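Local coordinates for ArCE4A (Arthrobacter sp. AW19M34-1, PDB 5LFZ), which probably removes acetyl groups from N-acetylated sugars of polysaccharides such as chitin, as a metal-dependent deacetylase of carbohydrate esterase family 4, at residues 67-70 with 71-74; 37-40 with 41-45. All coordinates share one frame; numbering follows the deposited sequence.

Interaction 1. Residues 67-70 with 71-74; sequences KTLK and RMVD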
loop_
_atom_site.group_PDB
_atom_site.type_symbol
_atom_site.label_atom_id
_atom_site.label_comp_id
_atom_site.label_asym_id
_atom_site.label_seq_id
_atom_site.Cartn_x
_atom_site.Cartn_y
_atom_site.Cartn_z
ATOM N N LYS A 67 -13.712 -11.669 0.656
ATOM C CA LYS A 67 -12.866 -12.825 0.916
ATOM C C LYS A 67 -11.399 -12.520 0.618
ATOM O O LYS A 67 -10.499 -13.028 1.291
ATOM C CB LYS A 67 -13.352 -14.027 0.105
ATOM C CG LYS A 67 -14.831 -14.323 0.326
ATOM C CD LYS A 67 -15.309 -15.527 -0.461
ATOM C CE LYS A 67 -16.829 -15.619 -0.452
ATOM N NZ LYS A 67 -17.393 -15.405 0.910
ATOM N N THR A 68 -11.161 -11.684 -0.389
ATOM C CA THR A 68 -9.807 -11.299 -0.747
ATOM C C THR A 68 -9.175 -10.426 0.342
ATOM O O THR A 68 -7.988 -10.564 0.636
ATOM C CB THR A 68 -9.779 -10.573 -2.115
ATOM O OG1 THR A 68 -10.321 -11.445 -3.112
ATOM C CG2 THR A 68 -8.360 -10.205 -2.506
ATOM N N LEU A 69 -9.964 -9.561 0.978
ATOM C CA LEU A 69 -9.429 -8.782 2.092
ATOM C C LEU A 69 -9.151 -9.688 3.289
ATOM O O LEU A 69 -8.164 -9.496 4.006
ATOM C CB LEU A 69 -10.375 -7.647 2.485
ATOM C CG LEU A 69 -9.880 -6.315 1.915
ATOM C CD1 LEU A 69 -10.079 -6.281 0.398
ATOM C CD2 LEU A 69 -10.551 -5.131 2.586
ATOM N N LYS A 70 -9.998 -10.691 3.490
ATOM C CA LYS A 70 -9.742 -11.652 4.553
ATOM C C LYS A 70 -8.430 -12.388 4.283
ATOM O O LYS A 70 -7.700 -12.704 5.220
ATOM C CB LYS A 70 -10.897 -12.641 4.702
ATOM C CG LYS A 70 -12.148 -12.039 5.322
ATOM C CD LYS A 70 -13.174 -13.121 5.622
ATOM C CE LYS A 70 -14.526 -12.526 5.967
ATOM N NZ LYS A 70 -15.116 -11.814 4.798
ATOM N N ARG A 71 -8.121 -12.645 3.011
ATOM C CA ARG A 71 -6.839 -13.254 2.658
ATOM C C ARG A 71 -5.676 -12.380 3.102
ATOM O O ARG A 71 -4.675 -12.878 3.608
ATOM C CB ARG A 71 -6.717 -13.495 1.150
ATOM C CG ARG A 71 -7.372 -14.742 0.613
ATOM C CD ARG A 71 -6.833 -15.048 -0.782
ATOM N NE ARG A 71 -5.445 -15.502 -0.749
ATOM C CZ ARG A 71 -4.722 -15.782 -1.832
ATOM N NH1 ARG A 71 -5.255 -15.655 -3.040
ATOM N NH2 ARG A 71 -3.464 -16.196 -1.710
ATOM N N MET A 72 -5.808 -11.076 2.898
ATOM C CA MET A 72 -4.739 -10.152 3.257
ATOM C C MET A 72 -4.415 -10.226 4.742
ATOM O O MET A 72 -3.246 -10.271 5.133
ATOM C CB MET A 72 -5.119 -8.725 2.870
ATOM C CG MET A 72 -5.262 -8.528 1.371
ATOM S SD MET A 72 -5.853 -6.887 0.942
ATOM C CE MET A 72 -5.754 -6.976 -0.847
ATOM N N VAL A 73 -5.454 -10.245 5.570
ATOM C CA VAL A 73 -5.274 -10.363 7.011
ATOM C C VAL A 73 -4.717 -11.737 7.367
ATOM O O VAL A 73 -3.735 -11.840 8.101
ATOM C CB VAL A 73 -6.595 -10.124 7.764
ATOM C CG1 VAL A 73 -6.420 -10.399 9.262
ATOM C CG2 VAL A 73 -7.092 -8.703 7.513
ATOM N N ASP A 74 -5.343 -12.783 6.832
ATOM C CA ASP A 74 -4.967 -14.158 7.149
ATOM C C ASP A 74 -3.533 -14.499 6.748
ATOM O O ASP A 74 -2.893 -15.330 7.390
ATOM C CB ASP A 74 -5.925 -15.152 6.479
ATOM C CG ASP A 74 -7.225 -15.344 7.259
ATOM O OD1 ASP A 74 -7.322 -14.840 8.400
ATOM O OD2 ASP A 74 -8.151 -16.005 6.734
#
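M72 lays its thioether across the branch point of L69, one turn earlier on the same side of helix 66-74, with SD 4.2 Å from L69 CG. The two side chains cross obliquely and meet by dispersion alone. M72 reaches this position with CG anti to its own carbonyl carbon (chi1 -65°) and the rest of the chain extended, which carries SD and CE away from the backbone. Both side chains also touch I79 of strand 78-81, so this flank of the helix rests on the sheet of the NodB-type deacetylase domain, while L69 continues onto A111 and A112 of helix 94-112 and T68 packs against T39 and L43 of helix 39-48.

Beneath the side chains run four successive i to i+4 backbone bonds, the plain alpha-helical pattern. R71 N donates to K67 O at 3.0 Å and M72 N to T68 O at 3.2 Å. V73 N reaches L69 O at 3.2 Å and D74 N reaches K70 O at 2.9 Å, the latter with an N-H...O angle of 165°. The aliphatic start of R71 leans back over the preceding turn, CB lying 3.2 Å from T68 O and CG 3.6 Å from K67 O. A bend at chi3 (70°) then turns the guanidinium out of this stretch, where NE forms a salt bridge with E75 and the other two nitrogens reach helix 39-48, while K70 NZ is hydrogen-bonded to A111 O.

The L69-M72 contact is thus purely apolar, whereas K70 NZ and part of the R71 guanidinium bind neighbouring helices: within this stretch dispersion and the backbone bonds do the holding, and these two charged ends serve contacts beyond it.

Interaction 2. Residues 37-40 with 41-45; sequences EYTN and RLLDE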
loop_
_atom_site.group_PDB
_atom_site.type_symbol
_atom_site.label_atom_id
_atom_site.label_comp_id
_atom_site.label_asym_id
_atom_site.label_seq_id
_atom_site.Cartn_x
_atom_site.Cartn_y
_atom_site.Cartn_z
ATOM N N GLU A 37 -9.303 -7.935 -10.164
ATOM C CA GLU A 37 -9.251 -9.277 -10.730
ATOM C C GLU A 37 -7.862 -9.909 -10.656
ATOM O O GLU A 37 -7.722 -11.121 -10.841
ATOM C CB GLU A 37 -9.720 -9.244 -12.180
ATOM C CG GLU A 37 -8.805 -8.430 -13.078
ATOM C CD GLU A 37 -9.432 -8.104 -14.415
ATOM O OE1 GLU A 37 -9.408 -8.973 -15.311
ATOM O OE2 GLU A 37 -9.953 -6.977 -14.564
ATOM N N TYR A 38 -6.843 -9.103 -10.373
ATOM C CA TYR A 38 -5.481 -9.624 -10.314
ATOM C C TYR A 38 -4.973 -9.818 -8.891
ATOM O O TYR A 38 -3.905 -10.398 -8.690
ATOM C CB TYR A 38 -4.516 -8.703 -11.071
ATOM C CG TYR A 38 -4.952 -8.383 -12.480
ATOM C CD1 TYR A 38 -4.803 -9.311 -13.500
ATOM C CD2 TYR A 38 -5.508 -7.150 -12.791
ATOM C CE1 TYR A 38 -5.200 -9.019 -14.799
ATOM C CE2 TYR A 38 -5.905 -6.846 -14.083
ATOM C CZ TYR A 38 -5.753 -7.787 -15.081
ATOM O OH TYR A 38 -6.152 -7.489 -16.367
ATOM N N THR A 39 -5.736 -9.352 -7.907
ATOM C CA THR A 39 -5.268 -9.341 -6.526
ATOM C C THR A 39 -4.969 -10.740 -5.983
ATOM O O THR A 39 -3.971 -10.944 -5.293
ATOM C CB THR A 39 -6.285 -8.648 -5.614
ATOM O OG1 THR A 39 -6.591 -7.353 -6.150
ATOM C CG2 THR A 39 -5.712 -8.490 -4.206
ATOM N N ASN A 40 -5.817 -11.709 -6.296
ATOM C CA ASN A 40 -5.574 -13.052 -5.785
ATOM C C ASN A 40 -4.341 -13.715 -6.397
ATOM O O ASN A 40 -3.613 -14.430 -5.704
ATOM C CB ASN A 40 -6.803 -13.915 -5.985
ATOM C CG ASN A 40 -7.837 -13.664 -4.918
ATOM O OD1 ASN A 40 -7.733 -14.189 -3.810
ATOM N ND2 ASN A 40 -8.818 -12.827 -5.224
ATOM N N ARG A 41 -4.090 -13.477 -7.683
ATOM C CA ARG A 41 -2.869 -13.976 -8.305
ATOM C C ARG A 41 -1.663 -13.315 -7.659
ATOM O O ARG A 41 -0.638 -13.950 -7.430
ATOM C CB ARG A 41 -2.876 -13.724 -9.814
ATOM C CG ARG A 41 -3.819 -14.644 -10.572
ATOM C CD ARG A 41 -4.138 -14.112 -11.954
ATOM N NE ARG A 41 -2.963 -14.112 -12.820
ATOM C CZ ARG A 41 -2.908 -13.487 -13.987
ATOM N NH1 ARG A 41 -3.966 -12.817 -14.428
ATOM N NH2 ARG A 41 -1.803 -13.535 -14.715
ATOM N N LEU A 42 -1.811 -12.033 -7.351
ATOM C CA LEU A 42 -0.772 -11.274 -6.673
ATOM C C LEU A 42 -0.488 -11.877 -5.295
ATOM O O LEU A 42 0.666 -12.071 -4.908
ATOM C CB LEU A 42 -1.204 -9.810 -6.570
ATOM C CG LEU A 42 -0.283 -8.763 -5.968
ATOM C CD1 LEU A 42 1.094 -8.984 -6.491
ATOM C CD2 LEU A 42 -0.784 -7.375 -6.351
ATOM N N LEU A 43 -1.550 -12.193 -4.564
ATOM C CA LEU A 43 -1.413 -12.786 -3.244
ATOM C C LEU A 43 -0.805 -14.184 -3.334
ATOM O O LEU A 43 -0.035 -14.590 -2.461
ATOM C CB LEU A 43 -2.768 -12.846 -2.546
ATOM C CG LEU A 43 -3.349 -11.518 -2.065
ATOM C CD1 LEU A 43 -4.799 -11.702 -1.684
ATOM C CD2 LEU A 43 -2.559 -10.999 -0.872
ATOM N N ASP A 44 -1.159 -14.913 -4.389
ATOM C CA ASP A 44 -0.589 -16.231 -4.621
ATOM C C ASP A 44 0.924 -16.128 -4.790
ATOM O O ASP A 44 1.675 -16.893 -4.185
ATOM C CB ASP A 44 -1.211 -16.890 -5.856
ATOM C CG ASP A 44 -2.636 -17.355 -5.622
ATOM O OD1 ASP A 44 -3.077 -17.422 -4.453
ATOM O OD2 ASP A 44 -3.324 -17.660 -6.617
ATOM N N GLU A 45 1.369 -15.177 -5.607
ATOM C CA GLU A 45 2.797 -15.008 -5.865
ATOM C C GLU A 45 3.544 -14.581 -4.605
ATOM O O GLU A 45 4.631 -15.085 -4.319
ATOM C CB GLU A 45 3.032 -13.987 -6.981
ATOM C CG GLU A 45 2.472 -14.387 -8.344
ATOM C CD GLU A 45 3.090 -15.661 -8.896
ATOM O OE1 GLU A 45 4.240 -15.986 -8.525
ATOM O OE2 GLU A 45 2.423 -16.340 -9.707
HETATM O O HOH W 1 -6.343 -12.960 -9.499
#
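R41 and Y38 provide the aromatic contact, their side chains running side by side in the same direction. NH1 of R41 meets the rim of the phenol ring, near its plane, 3.7 Å from Y38 CD1. With NH1 at the ring edge and the planes of ring and guanidinium 59° apart, the pair is not a stack, and the cation does not sit over the ring face. The bend at chi3 (67°) of R41 swings the guanidinium back toward the ring, and NH1 also forms a salt bridge with E177 of helix 177-192. CG of E37 lies over one face of the same ring, offset toward the rim.

Apolar contact is lighter: T39 CG2 and L43 CD1 lie alongside each other at 4.2 Å.

The backbone bonds mark the first turn of helix 39-48, the crossover helix of the beta-alpha-beta unit between parallel strands 26-32 and 54-57. L42 N donates to Y38 O at 3.0 Å, nearly in line with the carbonyl; L43 N to T39 O and D44 N to N40 O follow, each at 2.8 Å. One residue earlier, at the E37 O to R41 N position, a water bridges the two: it accepts from R41 N at 2.9 Å and donates to E37 O at 2.7 Å. T39 OG1 is hydrogen-bonded to G36 N just before the turn and to D174.

N40 and D44 face helix 66-74. The carboxylate of D44 folds back over the preceding turn, CG 3.1 Å from N40 O, and OD1 forms a salt bridge with R71 NH2. An alanine here would probably leave R71 NH2 without its carboxylate mate, the guanidinium then being held by E75 and N40 alone among the partners named, and so less firmly fixed.

Overall arrangement
Interaction 2 comes first along the chain, at the start of helix 39-48, and interaction 1 follows on helix 66-74 after strand 54-57; their centres are about 11 Å apart on the same side of the chain's centre. The two helices touch directly: T68 OG1 and N40 ND2 are 2.9 Å apart, R71 NH1 and N40 OD1 3.0 Å, both probable hydrogen bonds, and the methyls T68 CG2 and T39 CG2 pack at 3.6 Å. The nickel held by D33, H82 and H86 is about 13 Å from the T39 side chain and 14 Å from that of M72, so neither contact touches the metal; both lie in helices packed on the parallel sheet of the NodB homology domain.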